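PDB 4WO7: foldase protein PrsA from Bacillus subtilis, which helps secreted proteins fold outside the cell after translocation and has peptidyl-prolyl cis-trans isomerase activity, which its function in vivo does not require. Local coordinates for residues L40-V45 with V88-L93. Residues are numbered along the deposited sequence; the frame is centred on the assembly and turned at random.
Sequences LVQEKV and VKYELL
Tyr90 sets CG opposite its backbone N (chi1 176°), which sends the ring across to helix 21-49. Gln42 holds CG beside its own backbone N and runs extended from there, which carries OE1 to the phenol hydroxyl. The two groups meet in one hydrogen bond. Tyr90 OH donates to Gln42 OE1 at 2.5 Å. The acceptor lies at the ring edge, near the ring plane. The C=O...O angle is 147°, with the hydroxyl tilted from the carbonyl plane. Amide and ring planes are moderately inclined to each other. Further back along the ring, Tyr90 CE1 rests 3.9 Å from Gln42 CB. Glu43 adds its aliphatic part: its CB is also 3.9 Å from Tyr90 CD1, approaching obliquely. One turn on from Tyr90, Leu93 points toward helix 21-49, and its CD1 lies 3.9 Å from the backbone O of Glu43.

The contact joins helix 21-49 to helix 81-101. Their local axes approach to 9.8 Å and are inclined at 67°. Across the two segments the nearest CA atoms are those of Glu43 and Tyr90, 5.8 Å apart. Helix 231-244 packs here too, with Gln235 against Tyr90 and Val238 against Gln42. Also on helix 21-49, Lys44 forms a salt bridge with Glu23 of the second subunit, so this helix takes part in the dimer as well.

The Gln42 amide is held at both ends. Its OE1 accepts a hydrogen bond from the Tyr90 hydroxyl, and its NE2 bonds to OE1 of Gln235. This pairing is consistent with the modelled orientation of the amide and probably limits its rotation. It gives both polar atoms of the buried Gln42 amide a partner. A single side chain thus ties together three helices, two from the N-terminal part of the chain and one from the C-terminal part, by neutral hydrogen bonds.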
ATOM      1  N   LEU A  40       3.828 -20.615  -6.949  1.00 49.10           N
ATOM      2  CA  LEU A  40       3.891 -21.801  -7.798  1.00 62.93           C
ATOM      3  C   LEU A  40       4.117 -23.081  -7.007  1.00 52.98           C
ATOM      4  O   LEU A  40       3.455 -24.099  -7.211  1.00 76.97           O
ATOM      5  CB  LEU A  40       5.013 -21.653  -8.830  1.00 60.65           C
ATOM      6  CG  LEU A  40       4.800 -20.649  -9.958  1.00 68.34           C
ATOM      7  CD1 LEU A  40       6.086 -20.474 -10.759  1.00 76.58           C
ATOM      8  CD2 LEU A  40       3.655 -21.097 -10.863  1.00 71.36           C
ATOM      9  N   VAL A  41       5.068 -23.007  -6.092  1.00 68.83           N
ATOM     10  CA  VAL A  41       5.433 -24.140  -5.265  1.00 64.59           C
ATOM     11  C   VAL A  41       4.309 -24.478  -4.281  1.00 59.21           C
ATOM     12  O   VAL A  41       3.959 -25.647  -4.104  1.00 64.21           O
ATOM     13  CB  VAL A  41       6.760 -23.851  -4.544  1.00 64.97           C
ATOM     14  CG1 VAL A  41       7.015 -24.826  -3.417  1.00 62.92           C
ATOM     15  CG2 VAL A  41       7.905 -23.866  -5.549  1.00 65.78           C
ATOM     16  N   GLN A  42       3.751 -23.458  -3.638  1.00 60.28           N
ATOM     17  CA  GLN A  42       2.658 -23.679  -2.694  1.00 59.14           C
ATOM     18  C   GLN A  42       1.395 -24.257  -3.343  1.00 67.53           C
ATOM     19  O   GLN A  42       0.748 -25.142  -2.781  1.00 62.17           O
ATOM     20  CB  GLN A  42       2.298 -22.379  -1.976  1.00 61.31           C
ATOM     21  CG  GLN A  42       3.311 -21.958  -0.930  1.00 60.64           C
ATOM     22  CD  GLN A  42       2.939 -20.669  -0.229  1.00 64.06           C
ATOM     23  OE1 GLN A  42       1.863 -20.108  -0.462  1.00 61.57           O
ATOM     24  NE2 GLN A  42       3.827 -20.191   0.640  1.00 63.91           N
ATOM     25  N   GLU A  43       1.043 -23.774  -4.528  1.00 74.16           N
ATOM     26  CA  GLU A  43      -0.151 -24.289  -5.188  1.00 96.33           C
ATOM     27  C   GLU A  43       0.061 -25.708  -5.700  1.00 78.90           C
ATOM     28  O   GLU A  43      -0.898 -26.459  -5.846  1.00 77.00           O
ATOM     29  CB  GLU A  43      -0.601 -23.365  -6.322  1.00126.61           C
ATOM     30  CG  GLU A  43       0.223 -23.407  -7.595  1.00145.74           C
ATOM     31  CD  GLU A  43      -0.171 -22.295  -8.562  1.00189.16           C
ATOM     32  OE1 GLU A  43      -0.963 -21.411  -8.170  1.00158.76           O
ATOM     33  OE2 GLU A  43       0.310 -22.304  -9.715  1.00157.88           O
ATOM     34  N   LYS A  44       1.310 -26.080  -5.963  1.00 70.24           N
ATOM     35  CA  LYS A  44       1.610 -27.463  -6.332  1.00 70.65           C
ATOM     36  C   LYS A  44       1.519 -28.389  -5.137  1.00 71.33           C
ATOM     37  O   LYS A  44       0.870 -29.434  -5.193  1.00 83.52           O
ATOM     38  CB  LYS A  44       3.007 -27.595  -6.926  1.00 73.62           C
ATOM     39  CG  LYS A  44       3.104 -27.337  -8.401  1.00 75.93           C
ATOM     40  CD  LYS A  44       4.455 -27.806  -8.904  1.00 83.20           C
ATOM     41  CE  LYS A  44       4.526 -27.739 -10.408  1.00 89.98           C
ATOM     42  NZ  LYS A  44       4.476 -26.334 -10.882  1.00 88.15           N
ATOM     43  N   VAL A  45       2.181 -28.002  -4.055  1.00 69.56           N
ATOM     44  CA  VAL A  45       2.234 -28.838  -2.868  1.00 73.19           C
ATOM     45  C   VAL A  45       0.838 -28.967  -2.284  1.00 73.00           C
ATOM     46  O   VAL A  45       0.387 -30.075  -1.996  1.00 74.45           O
ATOM     47  CB  VAL A  45       3.239 -28.283  -1.831  1.00 61.79           C
ATOM     48  CG1 VAL A  45       3.070 -28.943  -0.465  1.00 61.04           C
ATOM     49  CG2 VAL A  45       4.663 -28.470  -2.346  1.00 64.73           C
ATOM     50  N   VAL A  88      -8.137 -18.093  -7.599  1.00 71.20           N
ATOM     51  CA  VAL A  88      -9.162 -18.482  -6.648  1.00 69.85           C
ATOM     52  C   VAL A  88      -8.832 -19.852  -6.073  1.00 70.72           C
ATOM     53  O   VAL A  88      -9.000 -20.082  -4.876  1.00 75.57           O
ATOM     54  CB  VAL A  88     -10.559 -18.484  -7.303  1.00 79.65           C
ATOM     55  CG1 VAL A  88     -11.575 -19.239  -6.443  1.00 82.77           C
ATOM     56  CG2 VAL A  88     -11.018 -17.052  -7.560  1.00 87.63           C
ATOM     57  N   LYS A  89      -8.372 -20.761  -6.928  1.00 72.93           N
ATOM     58  CA  LYS A  89      -7.998 -22.092  -6.475  1.00 70.12           C
ATOM     59  C   LYS A  89      -6.875 -21.986  -5.453  1.00 61.46           C
ATOM     60  O   LYS A  89      -6.868 -22.694  -4.447  1.00 73.46           O
ATOM     61  CB  LYS A  89      -7.573 -22.982  -7.648  1.00 75.03           C
ATOM     62  CG  LYS A  89      -7.201 -24.395  -7.210  1.00 73.50           C
ATOM     63  CD  LYS A  89      -6.821 -25.301  -8.367  1.00 82.53           C
ATOM     64  CE  LYS A  89      -6.590 -26.717  -7.865  1.00 93.83           C
ATOM     65  NZ  LYS A  89      -6.068 -27.629  -8.913  1.00103.43           N
ATOM     66  N   TYR A  90      -5.934 -21.084  -5.712  1.00 82.29           N
ATOM     67  CA  TYR A  90      -4.815 -20.871  -4.807  1.00 55.45           C
ATOM     68  C   TYR A  90      -5.285 -20.354  -3.451  1.00 59.05           C
ATOM     69  O   TYR A  90      -4.821 -20.834  -2.418  1.00 63.40           O
ATOM     70  CB  TYR A  90      -3.800 -19.908  -5.426  1.00 56.03           C
ATOM     71  CG  TYR A  90      -2.650 -19.555  -4.511  1.00 61.06           C
ATOM     72  CD1 TYR A  90      -1.856 -20.545  -3.949  1.00 63.02           C
ATOM     73  CD2 TYR A  90      -2.337 -18.231  -4.233  1.00 54.99           C
ATOM     74  CE1 TYR A  90      -0.802 -20.228  -3.116  1.00 64.69           C
ATOM     75  CE2 TYR A  90      -1.274 -17.904  -3.407  1.00 54.57           C
ATOM     76  CZ  TYR A  90      -0.512 -18.909  -2.854  1.00 62.50           C
ATOM     77  OH  TYR A  90       0.542 -18.602  -2.028  1.00 67.72           O
ATOM     78  N   GLU A  91      -6.211 -19.397  -3.440  1.00 71.29           N
ATOM     79  CA  GLU A  91      -6.740 -18.894  -2.174  1.00 70.24           C
ATOM     80  C   GLU A  91      -7.451 -20.010  -1.402  1.00 67.97           C
ATOM     81  O   GLU A  91      -7.257 -20.161  -0.195  1.00 68.24           O
ATOM     82  CB  GLU A  91      -7.697 -17.717  -2.388  1.00 81.17           C
ATOM     83  CG  GLU A  91      -8.132 -17.068  -1.073  1.00 97.56           C
ATOM     84  CD  GLU A  91      -9.054 -15.875  -1.264  1.00117.18           C
ATOM     85  OE1 GLU A  91     -10.042 -15.993  -2.023  1.00126.05           O
ATOM     86  OE2 GLU A  91      -8.800 -14.822  -0.642  1.00122.19           O
ATOM     87  N   LEU A  92      -8.275 -20.790  -2.096  1.00 63.92           N
ATOM     88  CA  LEU A  92      -9.016 -21.869  -1.450  1.00 69.08           C
ATOM     89  C   LEU A  92      -8.054 -22.903  -0.868  1.00 67.77           C
ATOM     90  O   LEU A  92      -8.295 -23.443   0.211  1.00 73.82           O
ATOM     91  CB  LEU A  92      -9.988 -22.543  -2.426  1.00 82.56           C
ATOM     92  CG  LEU A  92     -11.174 -21.714  -2.936  1.00 92.24           C
ATOM     93  CD1 LEU A  92     -11.952 -22.464  -4.012  1.00 97.70           C
ATOM     94  CD2 LEU A  92     -12.108 -21.336  -1.797  1.00 99.51           C
ATOM     95  N   LEU A  93      -6.968 -23.178  -1.585  1.00 75.84           N
ATOM     96  CA  LEU A  93      -5.944 -24.096  -1.083  1.00 76.29           C
ATOM     97  C   LEU A  93      -5.269 -23.576   0.182  1.00 75.99           C
ATOM     98  O   LEU A  93      -5.141 -24.304   1.167  1.00 81.66           O
ATOM     99  CB  LEU A  93      -4.878 -24.356  -2.145  1.00 75.05           C
ATOM    100  CG  LEU A  93      -5.298 -25.266  -3.300  1.00 68.95           C
ATOM    101  CD1 LEU A  93      -4.246 -25.219  -4.391  1.00 69.44           C
ATOM    102  CD2 LEU A  93      -5.501 -26.700  -2.823  1.00 74.48           C
TER